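Local coordinates for AlkD2 (Streptococcus mutans, PDB 6M9M), which is of uncertain function but binds inosine-5'-monophosphate and belongs to the HEAT-like repeat family of DNA glycosylases, at residues 29-34 and 99-104; 45-50 and 77-82; 93-98 and 112-117; 182-187 and 196-201. All coordinates share one frame; numbering follows the deposited sequence. Where two conformers were deposited one is given.

Overall arrangement
The four contacts lie along an all-helical HEAT-like repeat chain. Interaction 1 is a surface contact, a weak polar touch between two long side chains, while interactions 2, 3 and 4 are buried. Interactions 1 and 3 both use helix 85-102 and meet directly, Y104 OH lying 2.7 Å from D96 OD1 in a probable hydrogen bond. Interaction 2 is nested within the loop closed by interaction 1 and mixes apolar packing with water and charge, close to the IMP-binding residues W85 and R86. Interaction 3, nearest the chain's centre, is purely aromatic. Interaction 4, apolar across its segments, lies about 36 Å centre to centre from interaction 1, across the chain's centre.

Interaction 1: 29-34 and 99-104; sequences TDYKSN and CKKIGY
Y31 and K101 bring together two helix ends whose backbones stay well apart: their CA atoms, the nearest pair between 29-34 and 99-104, are 14.1 Å from each other. Both segments are the last turns of helices running into loops. Segment 29-34 leaves helical geometry at S33, and segment 99-104 does so at G103, with a positive phi of 109°. Beyond the first helix end, N34 folds back, its ND2 giving a nearly straight hydrogen bond of 2.9 Å to a lone pair of D30 O, in the carbonyl plane.

The gap is spanned by side chains reaching from opposite directions. Y31 holds CG anti to the backbone N (chi1 174°), which sends its ring outward from the helix, while the K101 chain bends at chi2 and chi3 before its ammonium arrives. K101 NZ then donates a weak hydrogen bond of 3.1 Å to Y31 OH. It comes in obliquely to the ring, 3.6 Å from Y31 CZ. The stronger partner of this ammonium is Y64 O, so the lysine joins the phenol to a helix carbonyl.

That carbonyl belongs to helix 52-65: Y31 packs on its L61 and L65 and meets the Y64 ring, so this helix contributes to the link between helices 21-32 and 85-102.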
loop_
_atom_site.group_PDB
_atom_site.type_symbol
_atom_site.label_atom_id
_atom_site.label_comp_id
_atom_site.label_asym_id
_atom_site.label_seq_id
_atom_site.Cartn_x
_atom_site.Cartn_y
_atom_site.Cartn_z
ATOM N N THR A 29 0.014 -19.847 -1.715
ATOM C CA THR A 29 -0.294 -21.271 -1.765
ATOM C C THR A 29 -1.569 -21.589 -1.000
ATOM O O THR A 29 -2.444 -22.308 -1.495
ATOM C CB THR A 29 0.876 -22.065 -1.186
ATOM O OG1 THR A 29 2.029 -21.869 -2.011
ATOM C CG2 THR A 29 0.550 -23.555 -1.119
ATOM N N ASP A 30 -1.689 -21.063 0.216
ATOM C CA ASP A 30 -2.845 -21.396 1.043
ATOM C C ASP A 30 -4.126 -20.793 0.477
ATOM O O ASP A 30 -5.183 -21.428 0.513
ATOM C CB ASP A 30 -2.595 -20.944 2.482
ATOM C CG ASP A 30 -1.493 -21.743 3.174
ATOM O OD1 ASP A 30 -1.146 -22.847 2.691
ATOM O OD2 ASP A 30 -0.986 -21.267 4.213
ATOM N N TYR A 31 -4.045 -19.583 -0.074
ATOM C CA TYR A 31 -5.197 -18.977 -0.725
ATOM C C TYR A 31 -5.682 -19.813 -1.904
ATOM O O TYR A 31 -6.891 -19.979 -2.104
ATOM C CB TYR A 31 -4.824 -17.560 -1.174
ATOM C CG TYR A 31 -5.898 -16.903 -1.991
ATOM C CD1 TYR A 31 -7.046 -16.415 -1.388
ATOM C CD2 TYR A 31 -5.775 -16.785 -3.370
ATOM C CE1 TYR A 31 -8.041 -15.824 -2.128
ATOM C CE2 TYR A 31 -6.783 -16.199 -4.124
ATOM C CZ TYR A 31 -7.907 -15.704 -3.497
ATOM O OH TYR A 31 -8.914 -15.118 -4.240
ATOM N N LYS A 32 -4.761 -20.363 -2.692
ATOM C CA LYS A 32 -5.159 -21.061 -3.907
ATOM C C LYS A 32 -5.736 -22.438 -3.633
ATOM O O LYS A 32 -6.486 -22.955 -4.470
ATOM C CB LYS A 32 -3.965 -21.178 -4.858
ATOM C CG LYS A 32 -3.550 -19.848 -5.456
ATOM C CD LYS A 32 -2.274 -19.964 -6.276
ATOM C CE LYS A 32 -2.557 -20.455 -7.685
ATOM N NZ LYS A 32 -1.315 -20.485 -8.505
ATOM N N SER A 33 -5.416 -23.043 -2.494
ATOM C CA SER A 33 -5.726 -24.446 -2.264
ATOM C C SER A 33 -6.894 -24.665 -1.313
ATOM O O SER A 33 -7.173 -25.812 -0.950
ATOM C CB SER A 33 -4.488 -25.174 -1.738
ATOM O OG SER A 33 -4.137 -24.688 -0.451
ATOM N N ASN A 34 -7.585 -23.611 -0.904
ATOM C CA ASN A 34 -8.690 -23.760 0.024
ATOM C C ASN A 34 -9.802 -22.788 -0.336
ATOM O O ASN A 34 -9.570 -21.747 -0.956
ATOM C CB ASN A 34 -8.242 -23.468 1.463
ATOM C CG ASN A 34 -7.153 -24.401 1.934
ATOM O OD1 ASN A 34 -7.433 -25.503 2.396
ATOM N ND2 ASN A 34 -5.902 -23.972 1.809
ATOM N N CYS A 99 -6.274 -3.571 -5.882
ATOM C CA CYS A 99 -6.458 -2.740 -7.071
ATOM C C CYS A 99 -6.178 -3.531 -8.342
ATOM O O CYS A 99 -6.886 -3.375 -9.342
ATOM C CB CYS A 99 -5.561 -1.506 -6.999
ATOM S SG CYS A 99 -5.957 -0.339 -5.689
ATOM N N LYS A 100 -5.139 -4.369 -8.323
ATOM C CA LYS A 100 -4.816 -5.199 -9.477
ATOM C C LYS A 100 -5.944 -6.158 -9.805
ATOM O O LYS A 100 -6.257 -6.375 -10.982
ATOM C CB LYS A 100 -3.526 -5.974 -9.162
ATOM C CG LYS A 100 -3.046 -6.945 -10.220
ATOM C CD LYS A 100 -1.773 -7.662 -9.737
ATOM C CE LYS A 100 -1.240 -8.622 -10.786
ATOM N NZ LYS A 100 0.041 -9.265 -10.367
ATOM N N LYS A 101 -6.551 -6.763 -8.775
ATOM C CA LYS A 101 -7.579 -7.776 -8.996
ATOM C C LYS A 101 -8.860 -7.165 -9.546
ATOM O O LYS A 101 -9.460 -7.705 -10.477
ATOM C CB LYS A 101 -7.861 -8.526 -7.695
ATOM C CG LYS A 101 -6.747 -9.469 -7.263
ATOM C CD LYS A 101 -7.239 -10.905 -7.098
ATOM C CE LYS A 101 -7.096 -11.382 -5.658
ATOM N NZ LYS A 101 -7.299 -12.859 -5.543
ATOM N N ILE A 102 -9.305 -6.041 -8.974
ATOM C CA ILE A 102 -10.522 -5.426 -9.479
ATOM C C ILE A 102 -10.261 -4.675 -10.769
ATOM O O ILE A 102 -11.160 -4.549 -11.604
ATOM C CB ILE A 102 -11.158 -4.519 -8.414
ATOM C CG1 ILE A 102 -12.576 -4.153 -8.841
ATOM C CG2 ILE A 102 -10.320 -3.282 -8.230
ATOM C CD1 ILE A 102 -13.324 -3.351 -7.799
ATOM N N GLY A 103 -9.039 -4.178 -10.953
ATOM C CA GLY A 103 -8.674 -3.326 -12.071
ATOM C C GLY A 103 -8.448 -1.905 -11.592
ATOM O O GLY A 103 -9.271 -1.365 -10.856
ATOM N N TYR A 104 -7.342 -1.281 -11.986
ATOM C CA TYR A 104 -6.994 0.019 -11.424
ATOM C C TYR A 104 -8.053 1.079 -11.711
ATOM O O TYR A 104 -8.395 1.865 -10.821
ATOM C CB TYR A 104 -5.582 0.441 -11.850
ATOM C CG TYR A 104 -4.528 -0.415 -11.183
ATOM C CD1 TYR A 104 -4.028 -0.089 -9.930
ATOM C CD2 TYR A 104 -4.059 -1.564 -11.786
ATOM C CE1 TYR A 104 -3.104 -0.887 -9.307
ATOM C CE2 TYR A 104 -3.124 -2.376 -11.163
ATOM C CZ TYR A 104 -2.657 -2.031 -9.923
ATOM O OH TYR A 104 -1.728 -2.852 -9.310
#

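Interaction 2: 45-50 and 77-82; sequences LAYQSD and DEVSKD
The Y47 ring has V79 over one face and water 1 at its edge, in plane. V79 CG2 makes the CH-pi contact, 4.2 Å from the ring centroid and 19° off the normal, displaced toward the rim beside CZ and CE1. Y47 sends its phenol across from helix 36-47 to the end of helix 69-79 because CG stands anti to the main-chain N (chi1 -172°). The carboxylate of D82 passes alongside in the opposite direction, its plane turned 62° from the ring, and brings OD2 within 2.7 Å of Y47 OH.

Water 1 lies 2.9 Å from Y47 OH and donates to E78 O at 2.8 Å, bridging the phenol to a backbone carbonyl near the helix end. The carboxylate is placed by a type I turn from V79 to D82, closed by D82 N to V79 O. Its OD1 accepts from N84 N.

The D82 side chain is about 8 Å from those of W85 and R86, which bind IMP, and about 11 Å from the bound IMP, so this polar cluster lies near the nucleotide site. Its chemistry centres on D82 OD2, a buried oxygen in a salt bridge with R55 of helix 52-65 and close to the phenol oxygen.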
loop_
_atom_site.group_PDB
_atom_site.type_symbol
_atom_site.label_atom_id
_atom_site.label_comp_id
_atom_site.label_asym_id
_atom_site.label_seq_id
_atom_site.Cartn_x
_atom_site.Cartn_y
_atom_site.Cartn_z
ATOM N N LEU A 45 -7.534 -15.179 12.238
ATOM C CA LEU A 45 -6.845 -15.808 13.360
ATOM C C LEU A 45 -5.349 -15.537 13.297
ATOM O O LEU A 45 -4.726 -15.208 14.314
ATOM C CB LEU A 45 -7.124 -17.309 13.396
ATOM C CG LEU A 45 -6.619 -18.010 14.661
ATOM C CD1 LEU A 45 -7.315 -17.504 15.920
ATOM C CD2 LEU A 45 -6.797 -19.522 14.493
ATOM N N ALA A 46 -4.757 -15.639 12.110
ATOM C CA ALA A 46 -3.330 -15.379 11.977
ATOM C C ALA A 46 -2.994 -13.923 12.295
ATOM O O ALA A 46 -1.928 -13.637 12.852
ATOM C CB ALA A 46 -2.855 -15.756 10.576
ATOM N N TYR A 47 -3.880 -12.987 11.940
ATOM C CA TYR A 47 -3.610 -11.574 12.182
ATOM C C TYR A 47 -3.576 -11.253 13.674
ATOM O O TYR A 47 -2.975 -10.249 14.066
ATOM C CB TYR A 47 -4.587 -10.663 11.394
ATOM C CG TYR A 47 -4.139 -9.217 11.521
ATOM C CD1 TYR A 47 -2.975 -8.786 10.893
ATOM C CD2 TYR A 47 -4.812 -8.320 12.337
ATOM C CE1 TYR A 47 -2.498 -7.508 11.072
ATOM C CE2 TYR A 47 -4.343 -7.026 12.498
ATOM C CZ TYR A 47 -3.173 -6.636 11.888
ATOM O OH TYR A 47 -2.701 -5.358 12.075
ATOM N N GLN A 48 -4.154 -12.100 14.518
ATOM C CA GLN A 48 -4.047 -11.888 15.950
ATOM C C GLN A 48 -2.734 -12.369 16.548
ATOM O O GLN A 48 -2.488 -12.126 17.734
ATOM C CB GLN A 48 -5.199 -12.561 16.664
ATOM C CG GLN A 48 -6.487 -11.793 16.493
ATOM C CD GLN A 48 -6.308 -10.301 16.778
ATOM O OE1 GLN A 48 -5.892 -9.922 17.879
ATOM N NE2 GLN A 48 -6.582 -9.457 15.768
ATOM N N SER A 49 -1.880 -13.013 15.770
ATOM C CA SER A 49 -0.625 -13.515 16.302
ATOM C C SER A 49 0.236 -12.384 16.843
ATOM O O SER A 49 0.289 -11.288 16.278
ATOM C CB SER A 49 0.127 -14.226 15.183
ATOM O OG SER A 49 1.388 -14.688 15.626
ATOM N N ASP A 50 0.945 -12.665 17.933
ATOM C CA ASP A 50 1.979 -11.764 18.427
ATOM C C ASP A 50 3.309 -11.945 17.693
ATOM O O ASP A 50 4.293 -11.292 18.051
ATOM C CB ASP A 50 2.147 -11.874 19.946
ATOM C CG ASP A 50 2.584 -13.241 20.407
ATOM O OD1 ASP A 50 2.907 -14.096 19.558
ATOM O OD2 ASP A 50 2.602 -13.452 21.644
ATOM N N ASP A 77 -8.981 -0.038 8.031
ATOM C CA ASP A 77 -9.214 0.573 9.325
ATOM C C ASP A 77 -8.527 -0.121 10.490
ATOM O O ASP A 77 -8.338 0.513 11.525
ATOM C CB ASP A 77 -10.719 0.606 9.625
ATOM C CG ASP A 77 -11.479 1.574 8.750
ATOM O OD1 ASP A 77 -10.847 2.397 8.047
ATOM O OD2 ASP A 77 -12.719 1.486 8.761
ATOM N N GLU A 78 -8.207 -1.409 10.382
ATOM C CA GLU A 78 -7.614 -2.154 11.480
ATOM C C GLU A 78 -6.163 -2.537 11.234
ATOM O O GLU A 78 -5.328 -2.287 12.095
ATOM C CB GLU A 78 -8.441 -3.389 11.849
ATOM C CG GLU A 78 -9.916 -3.114 12.047
ATOM C CD GLU A 78 -10.232 -2.114 13.148
ATOM O OE1 GLU A 78 -9.368 -1.839 14.008
ATOM O OE2 GLU A 78 -11.374 -1.622 13.158
ATOM N N VAL A 79 -5.828 -3.106 10.070
ATOM C CA VAL A 79 -4.425 -3.419 9.800
ATOM C C VAL A 79 -3.598 -2.136 9.828
ATOM O O VAL A 79 -2.419 -2.148 10.214
ATOM C CB VAL A 79 -4.278 -4.193 8.475
ATOM C CG1 VAL A 79 -2.806 -4.449 8.193
ATOM C CG2 VAL A 79 -5.059 -5.501 8.530
ATOM N N SER A 80 -4.188 -1.017 9.396
ATOM C CA SER A 80 -3.512 0.265 9.409
ATOM C C SER A 80 -3.089 0.716 10.799
ATOM O O SER A 80 -2.241 1.611 10.880
ATOM C CB SER A 80 -4.424 1.304 8.776
ATOM O OG SER A 80 -5.650 1.345 9.478
ATOM N N LYS A 81 -3.607 0.107 11.875
ATOM C CA LYS A 81 -3.172 0.404 13.241
ATOM C C LYS A 81 -1.929 -0.379 13.664
ATOM O O LYS A 81 -1.413 -0.153 14.761
ATOM C CB LYS A 81 -4.304 0.117 14.239
ATOM C CG LYS A 81 -5.545 0.953 14.034
ATOM C CD LYS A 81 -6.701 0.391 14.891
ATOM C CE LYS A 81 -7.939 1.238 14.777
ATOM N NZ LYS A 81 -9.082 0.604 15.456
ATOM N N ASP A 82 -1.431 -1.292 12.841
ATOM C CA ASP A 82 -0.349 -2.168 13.276
ATOM C C ASP A 82 0.888 -1.355 13.631
ATOM O O ASP A 82 1.292 -0.464 12.876
ATOM C CB ASP A 82 -0.038 -3.173 12.161
ATOM C CG ASP A 82 0.591 -4.440 12.688
ATOM O OD1 ASP A 82 1.755 -4.377 13.140
ATOM O OD2 ASP A 82 -0.090 -5.486 12.669
HETATM O O HOH W 1 -3.803 -3.608 14.062
#

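Interaction 3: 93-98 and 112-117; sequences KAFDEF and DEWLKS
F95 and W114 pack helix 85-102 against helix 108-115 in this HEAT-like repeat protein, an alpha-helical solenoid in which such interior side chains join successive helices. Along 112-117, D112 and E113 turn their carboxylates to other partners, in salt bridges with R149 and R76. W114 follows and carries the whole contact, its CA 9.5 Å from that of F95. Its CG is anti to the carbonyl carbon (chi1 -77°), which lays the indole across the space between the helices, where L72 and R76 of helix 69-79 and T122 of helix 120-129 also touch it. The helix ends at L115, which packs on T127, and K116 leaves helical geometry.

The phenyl and the indole overlap obliquely, arriving from opposite helices. Their planes are inclined by 31°, and the phenyl centroid is 4.2 Å from that of the indole six-membered ring. F95 CD1 sits over the indole's centre, 3.3 Å above its plane, while F95 CE1 comes to 3.4 Å from W114 CD2.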
loop_
_atom_site.group_PDB
_atom_site.type_symbol
_atom_site.label_atom_id
_atom_site.label_comp_id
_atom_site.label_asym_id
_atom_site.label_seq_id
_atom_site.Cartn_x
_atom_site.Cartn_y
_atom_site.Cartn_z
ATOM N N LYS A 93 1.308 -3.550 -0.088
ATOM C CA LYS A 93 1.268 -4.574 -1.129
ATOM C C LYS A 93 -0.118 -5.185 -1.253
ATOM O O LYS A 93 -0.584 -5.473 -2.365
ATOM C CB LYS A 93 2.286 -5.669 -0.819
ATOM C CG LYS A 93 3.719 -5.181 -0.863
ATOM C CD LYS A 93 4.736 -6.216 -0.434
ATOM C CE LYS A 93 6.103 -5.587 -0.210
ATOM N NZ LYS A 93 6.670 -5.055 -1.477
ATOM N N ALA A 94 -0.787 -5.417 -0.120
ATOM C CA ALA A 94 -2.131 -5.982 -0.162
ATOM C C ALA A 94 -3.124 -5.008 -0.778
ATOM O O ALA A 94 -4.060 -5.427 -1.468
ATOM C CB ALA A 94 -2.568 -6.378 1.241
ATOM N N PHE A 95 -2.945 -3.706 -0.552
ATOM C CA PHE A 95 -3.802 -2.736 -1.209
ATOM C C PHE A 95 -3.567 -2.742 -2.718
ATOM O O PHE A 95 -4.521 -2.702 -3.504
ATOM C CB PHE A 95 -3.586 -1.332 -0.623
ATOM C CG PHE A 95 -4.516 -0.329 -1.227
ATOM C CD1 PHE A 95 -5.858 -0.379 -0.923
ATOM C CD2 PHE A 95 -4.081 0.580 -2.171
ATOM C CE1 PHE A 95 -6.764 0.467 -1.523
ATOM C CE2 PHE A 95 -4.995 1.440 -2.774
ATOM C CZ PHE A 95 -6.330 1.378 -2.453
ATOM N N ASP A 96 -2.305 -2.809 -3.146
ATOM C CA ASP A 96 -2.033 -2.922 -4.578
ATOM C C ASP A 96 -2.674 -4.177 -5.151
ATOM O O ASP A 96 -3.170 -4.168 -6.282
ATOM C CB ASP A 96 -0.519 -2.913 -4.811
ATOM C CG ASP A 96 -0.140 -2.767 -6.258
ATOM O OD1 ASP A 96 -0.761 -1.953 -6.964
ATOM O OD2 ASP A 96 0.827 -3.440 -6.674
ATOM N N GLU A 97 -2.654 -5.274 -4.387
ATOM C CA GLU A 97 -3.281 -6.523 -4.824
ATOM C C GLU A 97 -4.777 -6.335 -5.054
ATOM O O GLU A 97 -5.331 -6.820 -6.048
ATOM C CB GLU A 97 -3.014 -7.624 -3.798
ATOM C CG GLU A 97 -3.609 -8.973 -4.127
ATOM C CD GLU A 97 -2.978 -9.640 -5.314
ATOM O OE1 GLU A 97 -1.784 -9.375 -5.559
ATOM O OE2 GLU A 97 -3.671 -10.447 -5.981
ATOM N N PHE A 98 -5.459 -5.667 -4.126
ATOM C CA PHE A 98 -6.872 -5.361 -4.328
ATOM C C PHE A 98 -7.078 -4.621 -5.652
ATOM O O PHE A 98 -7.952 -4.974 -6.460
ATOM C CB PHE A 98 -7.423 -4.489 -3.187
ATOM C CG PHE A 98 -8.764 -3.910 -3.526
ATOM C CD1 PHE A 98 -9.882 -4.711 -3.540
ATOM C CD2 PHE A 98 -8.899 -2.588 -3.925
ATOM C CE1 PHE A 98 -11.110 -4.220 -3.913
ATOM C CE2 PHE A 98 -10.130 -2.101 -4.314
ATOM C CZ PHE A 98 -11.238 -2.917 -4.295
ATOM N N ASP A 112 -9.256 6.673 -3.897
ATOM C CA ASP A 112 -9.537 8.013 -3.390
ATOM C C ASP A 112 -9.960 7.969 -1.927
ATOM O O ASP A 112 -9.586 8.839 -1.135
ATOM C CB ASP A 112 -10.587 8.680 -4.286
ATOM C CG ASP A 112 -10.031 9.011 -5.668
ATOM O OD1 ASP A 112 -8.797 9.144 -5.774
ATOM O OD2 ASP A 112 -10.801 9.125 -6.646
ATOM N N GLU A 113 -10.738 6.962 -1.545
ATOM C CA GLU A 113 -11.140 6.808 -0.149
ATOM C C GLU A 113 -9.933 6.598 0.760
ATOM O O GLU A 113 -9.816 7.236 1.810
ATOM C CB GLU A 113 -12.111 5.634 -0.080
ATOM C CG GLU A 113 -12.635 5.251 1.254
ATOM C CD GLU A 113 -13.684 4.149 1.100
ATOM O OE1 GLU A 113 -13.317 2.960 1.150
ATOM O OE2 GLU A 113 -14.869 4.469 0.875
ATOM N N TRP A 114 -9.004 5.728 0.366
ATOM C CA TRP A 114 -7.836 5.491 1.209
ATOM C C TRP A 114 -6.952 6.732 1.292
ATOM O O TRP A 114 -6.419 7.045 2.361
ATOM C CB TRP A 114 -7.046 4.285 0.704
ATOM C CG TRP A 114 -7.646 2.945 1.047
ATOM C CD1 TRP A 114 -8.944 2.541 0.897
ATOM C CD2 TRP A 114 -6.947 1.834 1.620
ATOM N NE1 TRP A 114 -9.088 1.246 1.329
ATOM C CE2 TRP A 114 -7.878 0.786 1.778
ATOM C CE3 TRP A 114 -5.623 1.629 2.015
ATOM C CZ2 TRP A 114 -7.525 -0.453 2.313
ATOM C CZ3 TRP A 114 -5.266 0.396 2.531
ATOM C CH2 TRP A 114 -6.219 -0.627 2.692
ATOM N N LEU A 115 -6.783 7.462 0.178
ATOM C CA LEU A 115 -5.955 8.662 0.200
ATOM C C LEU A 115 -6.533 9.759 1.094
ATOM O O LEU A 115 -5.776 10.624 1.551
ATOM C CB LEU A 115 -5.782 9.214 -1.219
ATOM C CG LEU A 115 -4.984 8.384 -2.209
ATOM C CD1 LEU A 115 -5.149 8.954 -3.613
ATOM C CD2 LEU A 115 -3.522 8.341 -1.818
ATOM N N LYS A 116 -7.839 9.729 1.361
ATOM C CA LYS A 116 -8.507 10.722 2.195
ATOM C C LYS A 116 -8.806 10.210 3.600
ATOM O O LYS A 116 -9.431 10.921 4.390
ATOM C CB LYS A 116 -9.789 11.201 1.507
ATOM C CG LYS A 116 -9.518 11.993 0.233
ATOM C CD LYS A 116 -10.785 12.403 -0.487
ATOM C CE LYS A 116 -10.461 12.985 -1.858
ATOM N NZ LYS A 116 -9.456 14.083 -1.778
ATOM N N SER A 117 -8.329 9.021 3.947
ATOM C CA SER A 117 -8.625 8.419 5.234
ATOM C C SER A 117 -7.966 9.165 6.389
ATOM O O SER A 117 -6.946 9.831 6.235
ATOM C CB SER A 117 -8.097 6.986 5.279
ATOM O OG SER A 117 -8.006 6.543 6.624
#

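Interaction 4: 182-187 and 196-201; sequences IELKNW and QVYKLA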
loop_
_atom_site.group_PDB
_atom_site.type_symbol
_atom_site.label_atom_id
_atom_site.label_comp_id
_atom_site.label_asym_id
_atom_site.label_seq_id
_atom_site.Cartn_x
_atom_site.Cartn_y
_atom_site.Cartn_z
ATOM N N ILE A 182 5.103 20.486 -15.090
ATOM C CA ILE A 182 3.902 21.314 -15.123
ATOM C C ILE A 182 3.199 21.314 -13.771
ATOM O O ILE A 182 2.751 22.361 -13.290
ATOM C CB ILE A 182 2.969 20.844 -16.254
ATOM C CG1 ILE A 182 3.564 21.212 -17.612
ATOM C CG2 ILE A 182 1.574 21.444 -16.087
ATOM C CD1 ILE A 182 2.894 20.521 -18.767
ATOM N N GLU A 183 3.067 20.144 -13.146
ATOM C CA GLU A 183 2.423 20.085 -11.840
ATOM C C GLU A 183 3.192 20.909 -10.811
ATOM O O GLU A 183 2.605 21.720 -10.088
ATOM C CB GLU A 183 2.306 18.626 -11.392
ATOM C CG GLU A 183 1.844 18.441 -9.958
ATOM C CD GLU A 183 0.437 18.940 -9.709
ATOM O OE1 GLU A 183 -0.408 18.857 -10.630
ATOM O OE2 GLU A 183 0.180 19.414 -8.588
ATOM N N LEU A 184 4.512 20.709 -10.734
ATOM C CA LEU A 184 5.307 21.363 -9.697
ATOM C C LEU A 184 5.334 22.873 -9.878
ATOM O O LEU A 184 5.374 23.609 -8.888
ATOM C CB LEU A 184 6.736 20.807 -9.686
ATOM C CG LEU A 184 6.888 19.307 -9.406
ATOM C CD1 LEU A 184 8.354 18.886 -9.363
ATOM C CD2 LEU A 184 6.199 18.931 -8.108
ATOM N N LYS A 185 5.307 23.352 -11.124
ATOM C CA LYS A 185 5.360 24.787 -11.361
ATOM C C LYS A 185 4.183 25.511 -10.727
ATOM O O LYS A 185 4.299 26.699 -10.417
ATOM C CB LYS A 185 5.393 25.057 -12.866
ATOM C CG LYS A 185 5.772 26.484 -13.240
ATOM C CD LYS A 185 5.714 26.672 -14.743
ATOM C CE LYS A 185 6.009 28.109 -15.142
ATOM N NZ LYS A 185 5.716 28.337 -16.585
ATOM N N ASN A 186 3.063 24.819 -10.509
ATOM C CA ASN A 186 1.886 25.446 -9.925
ATOM C C ASN A 186 1.925 25.507 -8.401
ATOM O O ASN A 186 1.049 26.143 -7.804
ATOM C CB ASN A 186 0.626 24.693 -10.356
ATOM C CG ASN A 186 0.308 24.880 -11.825
ATOM O OD1 ASN A 186 0.482 25.966 -12.373
ATOM N ND2 ASN A 186 -0.154 23.816 -12.471
ATOM N N TRP A 187 2.902 24.878 -7.757
ATOM C CA TRP A 187 2.926 24.829 -6.304
ATOM C C TRP A 187 3.457 26.139 -5.732
ATOM O O TRP A 187 4.436 26.698 -6.230
ATOM C CB TRP A 187 3.833 23.699 -5.831
ATOM C CG TRP A 187 3.334 22.322 -6.125
ATOM C CD1 TRP A 187 2.295 21.965 -6.937
ATOM C CD2 TRP A 187 3.880 21.100 -5.614
ATOM N NE1 TRP A 187 2.154 20.595 -6.945
ATOM C CE2 TRP A 187 3.117 20.048 -6.141
ATOM C CE3 TRP A 187 4.935 20.794 -4.739
ATOM C CZ2 TRP A 187 3.391 18.717 -5.858
ATOM C CZ3 TRP A 187 5.182 19.473 -4.438
ATOM C CH2 TRP A 187 4.420 18.454 -4.999
ATOM N N GLN A 196 9.241 19.914 1.741
ATOM C CA GLN A 196 9.806 18.579 1.864
ATOM C C GLN A 196 9.444 17.727 0.647
ATOM O O GLN A 196 10.296 17.032 0.066
ATOM C CB GLN A 196 9.296 17.934 3.152
ATOM C CG GLN A 196 9.781 16.526 3.305
ATOM C CD GLN A 196 9.517 15.955 4.665
ATOM O OE1 GLN A 196 8.502 16.263 5.300
ATOM N NE2 GLN A 196 10.442 15.126 5.142
ATOM N N VAL A 197 8.174 17.760 0.254
ATOM C CA VAL A 197 7.716 16.971 -0.879
ATOM C C VAL A 197 8.349 17.477 -2.166
ATOM O O VAL A 197 8.776 16.684 -3.011
ATOM C CB VAL A 197 6.177 17.021 -0.932
ATOM C CG1 VAL A 197 5.659 16.358 -2.204
ATOM C CG2 VAL A 197 5.561 16.357 0.303
ATOM N N TYR A 198 8.408 18.804 -2.336
ATOM C CA TYR A 198 8.971 19.382 -3.550
ATOM C C TYR A 198 10.412 18.940 -3.765
ATOM O O TYR A 198 10.801 18.603 -4.890
ATOM C CB TYR A 198 8.874 20.902 -3.487
ATOM C CG TYR A 198 9.392 21.584 -4.733
ATOM C CD1 TYR A 198 8.545 21.822 -5.797
ATOM C CD2 TYR A 198 10.711 21.979 -4.843
ATOM C CE1 TYR A 198 9.001 22.444 -6.952
ATOM C CE2 TYR A 198 11.184 22.612 -5.995
ATOM C CZ TYR A 198 10.321 22.835 -7.050
ATOM O OH TYR A 198 10.762 23.467 -8.200
ATOM N N LYS A 199 11.228 18.940 -2.707
ATOM C CA LYS A 199 12.621 18.541 -2.877
ATOM C C LYS A 199 12.723 17.107 -3.373
ATOM O O LYS A 199 13.515 16.814 -4.275
ATOM C CB LYS A 199 13.395 18.697 -1.580
ATOM C CG LYS A 199 13.714 20.126 -1.213
ATOM C CD LYS A 199 14.514 20.179 0.090
ATOM C CE LYS A 199 14.963 21.581 0.434
ATOM N NZ LYS A 199 13.801 22.447 0.783
ATOM N N LEU A 200 11.921 16.197 -2.811
ATOM C CA LEU A 200 11.970 14.812 -3.260
ATOM C C LEU A 200 11.519 14.692 -4.710
ATOM O O LEU A 200 12.107 13.938 -5.495
ATOM C CB LEU A 200 11.068 13.950 -2.379
ATOM C CG LEU A 200 11.572 13.705 -0.962
ATOM C CD1 LEU A 200 10.486 13.112 -0.084
ATOM C CD2 LEU A 200 12.784 12.782 -0.950
ATOM N N ALA A 201 10.468 15.422 -5.083
ATOM C CA ALA A 201 9.826 15.252 -6.384
ATOM C C ALA A 201 10.581 15.895 -7.537
ATOM O O ALA A 201 10.333 15.522 -8.691
ATOM C CB ALA A 201 8.413 15.830 -6.329
#
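Apolar packing makes this buried contact, in which L184 and W187 meet V197, Y198 and A201. The indole reaches helix 192-201 with its six-membered ring: W187 CH2 touches V197 CG1 at 3.7 Å, the methyl lying at the ring edge near its plane. Y198 holds CG anti to its main-chain N (chi1 -178°), which carries its ring out beside W187 and L184. W187 CE3 meets that ring's edge in its plane, 3.9 Å from Y198 CD1. L184 adds two contacts, CB to Y198 CE1 at 3.9 Å and CD2 to A201 CB at 4.2 Å. The same CD2 also covers one face of the indole, 3.5 Å above its plane.

Within 182-187, W187 NE1 donates a nearly straight 2.8 Å hydrogen bond to the anti side of E183 OE2, in the indole plane, which helps hold the ring's rotation. From outside, K154 makes a cation-pi contact with the indole.

W187 and A201 also pack on L169 of helix 159-175, so the last two helices close against an earlier one, as expected at the C-terminal end of a HEAT-like solenoid.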